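Local coordinates for 3-oxo-tetronate kinase (Cupriavidus necator, PDB 5DMH), which catalyses the ATP-dependent phosphorylation of 3-oxo-tetronate to 3-oxo-tetronate 4-phosphate as a member of the four-carbon acid sugar kinase family, at residues H212-R217 with G243-N248; D77-A82 with Q107-F112; N49-V52 with R57-Q60. One frame throughout, in Å; residues are numbered along the deposited sequence.

All three contacts belong to the sugar-binding N-terminal domain and lie away from the nucleotide-binding site. Interactions 1 and 2 are buried, whereas interaction 3 is only partly so. Interaction 1 joins two helices, interaction 2 a strand to the turn after a helix, interaction 3 a helix to the next strand. Strand 78-82 of interaction 2 and strand 58-62 of interaction 3 are neighbours, paired in part by Ala78 N and Arg57 O at 2.9 Å. Interaction 1 touches interaction 2 through a weak hydrogen bond from Gln111 NE2 to Cys246 O. None has a hydrogen bond across it: methyls meet in interaction 1, a leucine methyl meets a glutamine stem and a cysteine sulfur in interaction 2, and a threonine meets Leu51 and Val52 in interaction 3.

Interaction 1 of 3, residues H212-R217 with G243-N248; sequences HATAER and GEACAN
Close helix-helix packing through small side chains brings Thr214 and Ala215 of helix 211-223 against Ala245, the last residue of helix 236-245. The CA atoms of Ala215 and Ala245 are 4.8 Å apart, so the backbones come close with only small side chains between them. The methyl of Ala245 is central to the contact. It meets CG2 of Thr214 at 3.6 Å, methyl to methyl, and it also approaches Thr214 CB at 3.7 Å. From there it reaches the helix backbone itself, with Ala245 CB 3.9 Å from Ala215 N. Ala215 answers from alongside: its CB lies 4.3 Å from Ala245 CB and 4.0 Å from Ala245 O.

The rotation of Thr214 separates its two branches by chemistry. CG2 stands anti to the backbone N and supplies the apolar surface, while OG1 lies beside that N (chi1 -60°) and hydrogen-bonds back to Gly210 O, four residues earlier. The buried hydroxyl is thereby satisfied by the residues just before its helix, with Ala206 O as a further, weak partner, and the contact across is purely van der Waals.

Thr214 also touches Thr241 and Leu242 of helix 236-245 and Leu202 of strand 199-202. Beyond the contact, Glu244 links helix 236-245 to helix 262-268 by a salt bridge to Arg268, and Cys246 packs on Ile218 farther along helix 211-223.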
loop_
_atom_site.group_PDB
_atom_site.type_symbol
_atom_site.label_atom_id
_atom_site.label_comp_id
_atom_site.label_asym_id
_atom_site.label_seq_id
_atom_site.Cartn_x
_atom_site.Cartn_y
_atom_site.Cartn_z
ATOM N N HIS A 212 -21.768 2.082 19.306
ATOM C CA HIS A 212 -21.939 1.530 20.639
ATOM C C HIS A 212 -22.170 0.024 20.530
ATOM O O HIS A 212 -21.544 -0.761 21.259
ATOM C CB HIS A 212 -23.091 2.222 21.365
ATOM C CG HIS A 212 -23.305 1.731 22.762
ATOM N ND1 HIS A 212 -22.452 2.040 23.798
ATOM C CD2 HIS A 212 -24.276 0.948 23.288
ATOM C CE1 HIS A 212 -22.886 1.462 24.907
ATOM N NE2 HIS A 212 -23.991 0.799 24.625
ATOM N N ALA A 213 -23.050 -0.387 19.609
ATOM C CA ALA A 213 -23.339 -1.811 19.426
ATOM C C ALA A 213 -22.110 -2.566 18.939
ATOM O O ALA A 213 -21.872 -3.718 19.310
ATOM C CB ALA A 213 -24.474 -2.009 18.450
ATOM N N THR A 214 -21.321 -1.915 18.100
ATOM C CA THR A 214 -20.136 -2.556 17.566
ATOM C C THR A 214 -19.105 -2.783 18.664
ATOM O O THR A 214 -18.471 -3.833 18.723
ATOM C CB THR A 214 -19.554 -1.735 16.423
ATOM O OG1 THR A 214 -20.536 -1.631 15.385
ATOM C CG2 THR A 214 -18.299 -2.388 15.835
ATOM N N ALA A 215 -18.948 -1.794 19.535
ATOM C CA ALA A 215 -17.990 -1.868 20.632
ATOM C C ALA A 215 -18.421 -2.973 21.609
ATOM O O ALA A 215 -17.587 -3.699 22.159
ATOM C CB ALA A 215 -17.899 -0.504 21.347
ATOM N N GLU A 216 -19.732 -3.108 21.796
ATOM C CA GLU A 216 -20.266 -4.160 22.645
ATOM C C GLU A 216 -19.956 -5.539 22.052
ATOM O O GLU A 216 -19.599 -6.457 22.787
ATOM C CB GLU A 216 -21.776 -4.014 22.850
ATOM C CG GLU A 216 -22.163 -2.858 23.773
ATOM C CD GLU A 216 -23.668 -2.678 23.863
ATOM O OE1 GLU A 216 -24.367 -2.770 22.818
ATOM O OE2 GLU A 216 -24.146 -2.439 24.983
ATOM N N ARG A 217 -20.081 -5.666 20.729
ATOM C CA ARG A 217 -19.832 -6.941 20.062
ATOM C C ARG A 217 -18.350 -7.297 20.134
ATOM O O ARG A 217 -17.978 -8.466 20.317
ATOM C CB ARG A 217 -20.322 -6.909 18.611
ATOM C CG ARG A 217 -20.121 -8.212 17.896
ATOM C CD ARG A 217 -20.864 -9.343 18.575
ATOM N NE ARG A 217 -20.618 -10.609 17.903
ATOM C CZ ARG A 217 -20.698 -11.794 18.503
ATOM N NH1 ARG A 217 -21.055 -11.875 19.777
ATOM N NH2 ARG A 217 -20.437 -12.901 17.818
ATOM N N GLY A 243 -14.218 2.562 13.038
ATOM C CA GLY A 243 -13.226 3.481 13.572
ATOM C C GLY A 243 -13.593 4.022 14.952
ATOM O O GLY A 243 -12.801 3.993 15.897
ATOM N N GLU A 244 -14.823 4.507 15.078
ATOM C CA GLU A 244 -15.311 4.986 16.360
ATOM C C GLU A 244 -15.361 3.855 17.397
ATOM O O GLU A 244 -14.943 4.055 18.521
ATOM C CB GLU A 244 -16.680 5.652 16.207
ATOM C CG GLU A 244 -17.172 6.270 17.501
ATOM C CD GLU A 244 -18.536 6.931 17.398
ATOM O OE1 GLU A 244 -19.055 7.146 16.283
ATOM O OE2 GLU A 244 -19.095 7.226 18.463
ATOM N N ALA A 245 -15.863 2.677 17.028
ATOM C CA ALA A 245 -15.940 1.556 17.973
ATOM C C ALA A 245 -14.568 1.116 18.476
ATOM O O ALA A 245 -14.431 0.627 19.612
ATOM C CB ALA A 245 -16.649 0.400 17.359
ATOM N N CYS A 246 -13.555 1.311 17.637
ATOM C CA CYS A 246 -12.186 0.924 17.961
ATOM C C CYS A 246 -11.322 2.058 18.526
ATOM O O CYS A 246 -10.112 1.927 18.569
ATOM C CB CYS A 246 -11.500 0.335 16.720
ATOM S SG CYS A 246 -12.225 -1.217 16.129
ATOM N N ALA A 247 -11.941 3.136 18.996
ATOM C CA ALA A 247 -11.200 4.267 19.539
ATOM C C ALA A 247 -10.266 3.822 20.661
ATOM O O ALA A 247 -9.224 4.435 20.876
ATOM C CB ALA A 247 -12.167 5.320 20.061
ATOM N N ASN A 248 -10.662 2.764 21.370
ATOM C CA ASN A 248 -9.944 2.282 22.555
ATOM C C ASN A 248 -8.952 1.142 22.298
ATOM O O ASN A 248 -8.364 0.618 23.241
ATOM C CB ASN A 248 -10.963 1.778 23.599
ATOM C CG ASN A 248 -11.629 0.443 23.198
ATOM O OD1 ASN A 248 -11.821 0.149 22.011
ATOM N ND2 ASN A 248 -11.988 -0.360 24.197
#

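Interaction 2 of 3, residues D77-A82 with Q107-F112; sequences DALVVA and QGCRQF
CD1 of Leu79 packs against Gln107 and Cys109, and every apolar contact between the two segments runs through this one methyl. It sits 3.9 Å from Gln107 CB and equally 3.9 Å from Gln107 CG, so it rests on the aliphatic part of the glutamine instead of its amide. The two side chains cross at about a right angle, the leucine end meeting the glutamine chain from across. The same Leu79 CD1 lies 4.3 Å from Cys109 SG, a looser van der Waals approach. Leu79 extends CD1 anti to CA (chi2 171°), which makes this methyl the one that reaches the 107-112 segment. Leu104 of helix 90-106 and Ile73 also touch Leu79, and Leu104 in turn packs on Phe112.

The receiving surface is the turn that follows helix 90-106. Gly108, with positive phi (108°) and two backbone bonds back into the last turn, forms a Schellman motif there. The chain leaves the helix at this point, and Gln107 before the glycine and Cys109 after it both turn their side chains to Leu79 before strand 111-115 begins. In sheet order strand 34-38 separates strand 78-82 from strand 111-115, so the contact joins strand 78-82 to the lead-in of a strand that is not its neighbour.

The polar end of Gln107 bonds away from the contact. The bend at chi2 (-44°) carries the amide back to the helix, where NE2 hydrogen-bonds to Trp103 O, while CB and CG face the leucine.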
loop_
_atom_site.group_PDB
_atom_site.type_symbol
_atom_site.label_atom_id
_atom_site.label_comp_id
_atom_site.label_asym_id
_atom_site.label_seq_id
_atom_site.Cartn_x
_atom_site.Cartn_y
_atom_site.Cartn_z
ATOM N N ASP A 77 0.922 14.794 13.007
ATOM C CA ASP A 77 -0.114 14.129 13.804
ATOM C C ASP A 77 -0.043 12.617 13.613
ATOM O O ASP A 77 -0.355 11.845 14.531
ATOM C CB ASP A 77 -1.505 14.619 13.414
ATOM C CG ASP A 77 -1.637 16.127 13.505
ATOM O OD1 ASP A 77 -1.243 16.708 14.541
ATOM O OD2 ASP A 77 -2.161 16.733 12.546
ATOM N N ALA A 78 0.353 12.190 12.413
ATOM C CA ALA A 78 0.429 10.771 12.096
ATOM C C ALA A 78 1.711 10.490 11.377
ATOM O O ALA A 78 2.183 11.332 10.625
ATOM C CB ALA A 78 -0.755 10.327 11.210
ATOM N N LEU A 79 2.272 9.309 11.618
ATOM C CA LEU A 79 3.498 8.871 10.965
ATOM C C LEU A 79 3.200 7.553 10.293
ATOM O O LEU A 79 2.595 6.671 10.918
ATOM C CB LEU A 79 4.594 8.669 12.017
ATOM C CG LEU A 79 5.044 9.911 12.795
ATOM C CD1 LEU A 79 5.961 9.506 13.930
ATOM C CD2 LEU A 79 5.753 10.857 11.880
ATOM N N VAL A 80 3.595 7.417 9.031
ATOM C CA VAL A 80 3.404 6.178 8.279
ATOM C C VAL A 80 4.752 5.624 7.836
ATOM O O VAL A 80 5.424 6.215 6.992
ATOM C CB VAL A 80 2.527 6.367 7.009
ATOM C CG1 VAL A 80 2.404 5.029 6.245
ATOM C CG2 VAL A 80 1.121 6.880 7.374
ATOM N N VAL A 81 5.135 4.494 8.420
ATOM C CA VAL A 81 6.364 3.814 8.043
ATOM C C VAL A 81 6.122 2.831 6.890
ATOM O O VAL A 81 5.398 1.847 7.024
ATOM C CB VAL A 81 6.993 3.078 9.265
ATOM C CG1 VAL A 81 8.262 2.328 8.841
ATOM C CG2 VAL A 81 7.267 4.052 10.401
ATOM N N ALA A 82 6.748 3.103 5.745
ATOM C CA ALA A 82 6.685 2.234 4.597
ATOM C C ALA A 82 7.728 1.107 4.659
ATOM O O ALA A 82 8.938 1.358 4.746
ATOM C CB ALA A 82 6.897 3.065 3.343
ATOM N N GLN A 107 8.469 7.879 19.322
ATOM C CA GLN A 107 8.058 9.207 18.872
ATOM C C GLN A 107 6.819 9.700 19.626
ATOM O O GLN A 107 6.440 10.861 19.486
ATOM C CB GLN A 107 7.769 9.240 17.364
ATOM C CG GLN A 107 8.814 8.600 16.450
ATOM C CD GLN A 107 10.243 8.954 16.820
ATOM O OE1 GLN A 107 10.626 10.119 16.786
ATOM N NE2 GLN A 107 11.040 7.941 17.183
ATOM N N GLY A 108 6.170 8.828 20.402
ATOM C CA GLY A 108 5.062 9.262 21.244
ATOM C C GLY A 108 3.670 8.809 20.800
ATOM O O GLY A 108 2.651 9.184 21.398
ATOM N N CYS A 109 3.600 7.988 19.760
ATOM C CA CYS A 109 2.305 7.562 19.238
ATOM C C CYS A 109 1.501 6.772 20.279
ATOM O O CYS A 109 2.080 6.020 21.072
ATOM C CB CYS A 109 2.494 6.710 17.999
ATOM S SG CYS A 109 3.248 7.577 16.618
ATOM N N ARG A 110 0.174 6.933 20.225
ATOM C CA ARG A 110 -0.783 6.385 21.193
ATOM C C ARG A 110 -1.574 5.201 20.661
ATOM O O ARG A 110 -2.105 4.404 21.436
ATOM C CB ARG A 110 -1.828 7.449 21.540
ATOM C CG ARG A 110 -1.409 8.435 22.586
ATOM C CD ARG A 110 -2.293 9.660 22.526
ATOM N NE ARG A 110 -1.718 10.764 23.289
ATOM C CZ ARG A 110 -2.266 11.314 24.368
ATOM N NH1 ARG A 110 -1.646 12.314 24.976
ATOM N NH2 ARG A 110 -3.430 10.891 24.840
ATOM N N GLN A 111 -1.744 5.160 19.349
ATOM C CA GLN A 111 -2.504 4.107 18.686
ATOM C C GLN A 111 -1.770 3.772 17.404
ATOM O O GLN A 111 -1.066 4.614 16.851
ATOM C CB GLN A 111 -3.909 4.573 18.368
ATOM C CG GLN A 111 -4.792 3.537 17.743
ATOM C CD GLN A 111 -6.219 4.046 17.556
ATOM O OE1 GLN A 111 -6.434 5.104 16.962
ATOM N NE2 GLN A 111 -7.195 3.302 18.086
ATOM N N PHE A 112 -1.923 2.537 16.957
ATOM C CA PHE A 112 -1.144 2.033 15.835
ATOM C C PHE A 112 -2.039 1.395 14.811
ATOM O O PHE A 112 -3.105 0.835 15.146
ATOM C CB PHE A 112 -0.099 1.055 16.351
ATOM C CG PHE A 112 0.766 1.656 17.405
ATOM C CD1 PHE A 112 0.375 1.629 18.736
ATOM C CD2 PHE A 112 1.930 2.328 17.062
ATOM C CE1 PHE A 112 1.161 2.218 19.711
ATOM C CE2 PHE A 112 2.726 2.935 18.036
ATOM C CZ PHE A 112 2.347 2.892 19.349
#

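Interaction 3 of 3, residues N49-V52 with R57-Q60; sequences NTLV and RTVQ
No ring or other flat side chain enters this contact, so it has no faces or edges to fill: the branched chains of Leu51 and Val52 meet Thr58 directly. The contact spans the short connection from helix 41-53 into strand 58-62, where the CA atoms of Val52 and Arg57 come within 5.7 Å. Leu51 uses its stem, CB lying 3.5 Å from Thr58 OG1. Val52 comes in with a branch instead: CG2 is 3.8 Å from Thr58 CB and 3.9 Å from Thr58 OG1, and the two side chains cross obliquely. That branch is the one beside the valine's own backbone N, while CG1 is anti to it (chi1 167°).

Thr58 is also covered by Ala48 of the helix and by Ala78 and Val80 of the adjacent strand 78-82, while Val52 also touches Ile410 of strand 407-415.

OG1 of Thr58 hydrogen-bonds to Met56 O in the connecting turn, so the hydroxyl is satisfied locally although Leu51 CB and Val52 CG2 pack against it. Helix and strand are therefore held here by shape and van der Waals contact, with the single polar atom tying the strand start to its own turn.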
loop_
_atom_site.group_PDB
_atom_site.type_symbol
_atom_site.label_atom_id
_atom_site.label_comp_id
_atom_site.label_asym_id
_atom_site.label_seq_id
_atom_site.Cartn_x
_atom_site.Cartn_y
_atom_site.Cartn_z
ATOM N N ASN A 49 -2.711 9.361 2.437
ATOM C CA ASN A 49 -3.696 10.183 1.729
ATOM C C ASN A 49 -5.014 10.286 2.507
ATOM O O ASN A 49 -5.567 11.371 2.680
ATOM C CB ASN A 49 -3.939 9.584 0.339
ATOM C CG ASN A 49 -4.975 10.357 -0.479
ATOM O OD1 ASN A 49 -4.815 11.544 -0.780
ATOM N ND2 ASN A 49 -6.052 9.671 -0.830
ATOM N N THR A 50 -5.522 9.140 2.943
ATOM C CA THR A 50 -6.741 9.097 3.730
ATOM C C THR A 50 -6.616 9.863 5.031
ATOM O O THR A 50 -7.532 10.605 5.405
ATOM C CB THR A 50 -7.191 7.638 3.988
ATOM O OG1 THR A 50 -7.748 7.134 2.765
ATOM C CG2 THR A 50 -8.257 7.599 5.082
ATOM N N LEU A 51 -5.482 9.728 5.712
ATOM C CA LEU A 51 -5.278 10.488 6.941
ATOM C C LEU A 51 -5.214 12.003 6.701
ATOM O O LEU A 51 -5.849 12.771 7.426
ATOM C CB LEU A 51 -4.021 10.003 7.655
ATOM C CG LEU A 51 -4.159 8.593 8.213
ATOM C CD1 LEU A 51 -2.783 8.101 8.650
ATOM C CD2 LEU A 51 -5.142 8.558 9.353
ATOM N N VAL A 52 -4.466 12.437 5.680
ATOM C CA VAL A 52 -4.370 13.857 5.374
ATOM C C VAL A 52 -5.734 14.420 5.005
ATOM O O VAL A 52 -6.119 15.487 5.463
ATOM C CB VAL A 52 -3.364 14.108 4.229
ATOM C CG1 VAL A 52 -3.492 15.527 3.679
ATOM C CG2 VAL A 52 -1.948 13.798 4.718
ATOM N N ARG A 57 -2.114 15.859 9.868
ATOM C CA ARG A 57 -0.847 16.110 9.198
ATOM C C ARG A 57 -0.051 14.809 9.275
ATOM O O ARG A 57 0.093 14.227 10.341
ATOM C CB ARG A 57 -0.088 17.244 9.864
ATOM C CG ARG A 57 -0.743 18.579 9.635
ATOM C CD ARG A 57 -0.060 19.696 10.371
ATOM N NE ARG A 57 -0.679 20.967 10.019
ATOM C CZ ARG A 57 -0.440 22.118 10.636
ATOM N NH1 ARG A 57 0.407 22.170 11.653
ATOM N NH2 ARG A 57 -1.062 23.217 10.236
ATOM N N THR A 58 0.430 14.340 8.131
ATOM C CA THR A 58 1.060 13.035 8.060
ATOM C C THR A 58 2.395 13.099 7.363
ATOM O O THR A 58 2.529 13.793 6.370
ATOM C CB THR A 58 0.153 12.046 7.323
ATOM O OG1 THR A 58 -1.086 11.921 8.024
ATOM C CG2 THR A 58 0.794 10.653 7.219
ATOM N N VAL A 59 3.384 12.392 7.910
ATOM C CA VAL A 59 4.662 12.197 7.235
ATOM C C VAL A 59 4.888 10.706 6.973
ATOM O O VAL A 59 4.669 9.864 7.846
ATOM C CB VAL A 59 5.833 12.779 8.051
ATOM C CG1 VAL A 59 7.178 12.302 7.485
ATOM C CG2 VAL A 59 5.761 14.314 8.069
ATOM N N GLN A 60 5.275 10.381 5.742
ATOM C CA GLN A 60 5.607 9.008 5.384
ATOM C C GLN A 60 7.121 8.868 5.377
ATOM O O GLN A 60 7.816 9.662 4.739
ATOM C CB GLN A 60 5.055 8.639 4.006
ATOM C CG GLN A 60 5.585 7.326 3.500
ATOM C CD GLN A 60 4.818 6.824 2.312
ATOM O OE1 GLN A 60 3.654 7.178 2.126
ATOM N NE2 GLN A 60 5.455 5.991 1.499
#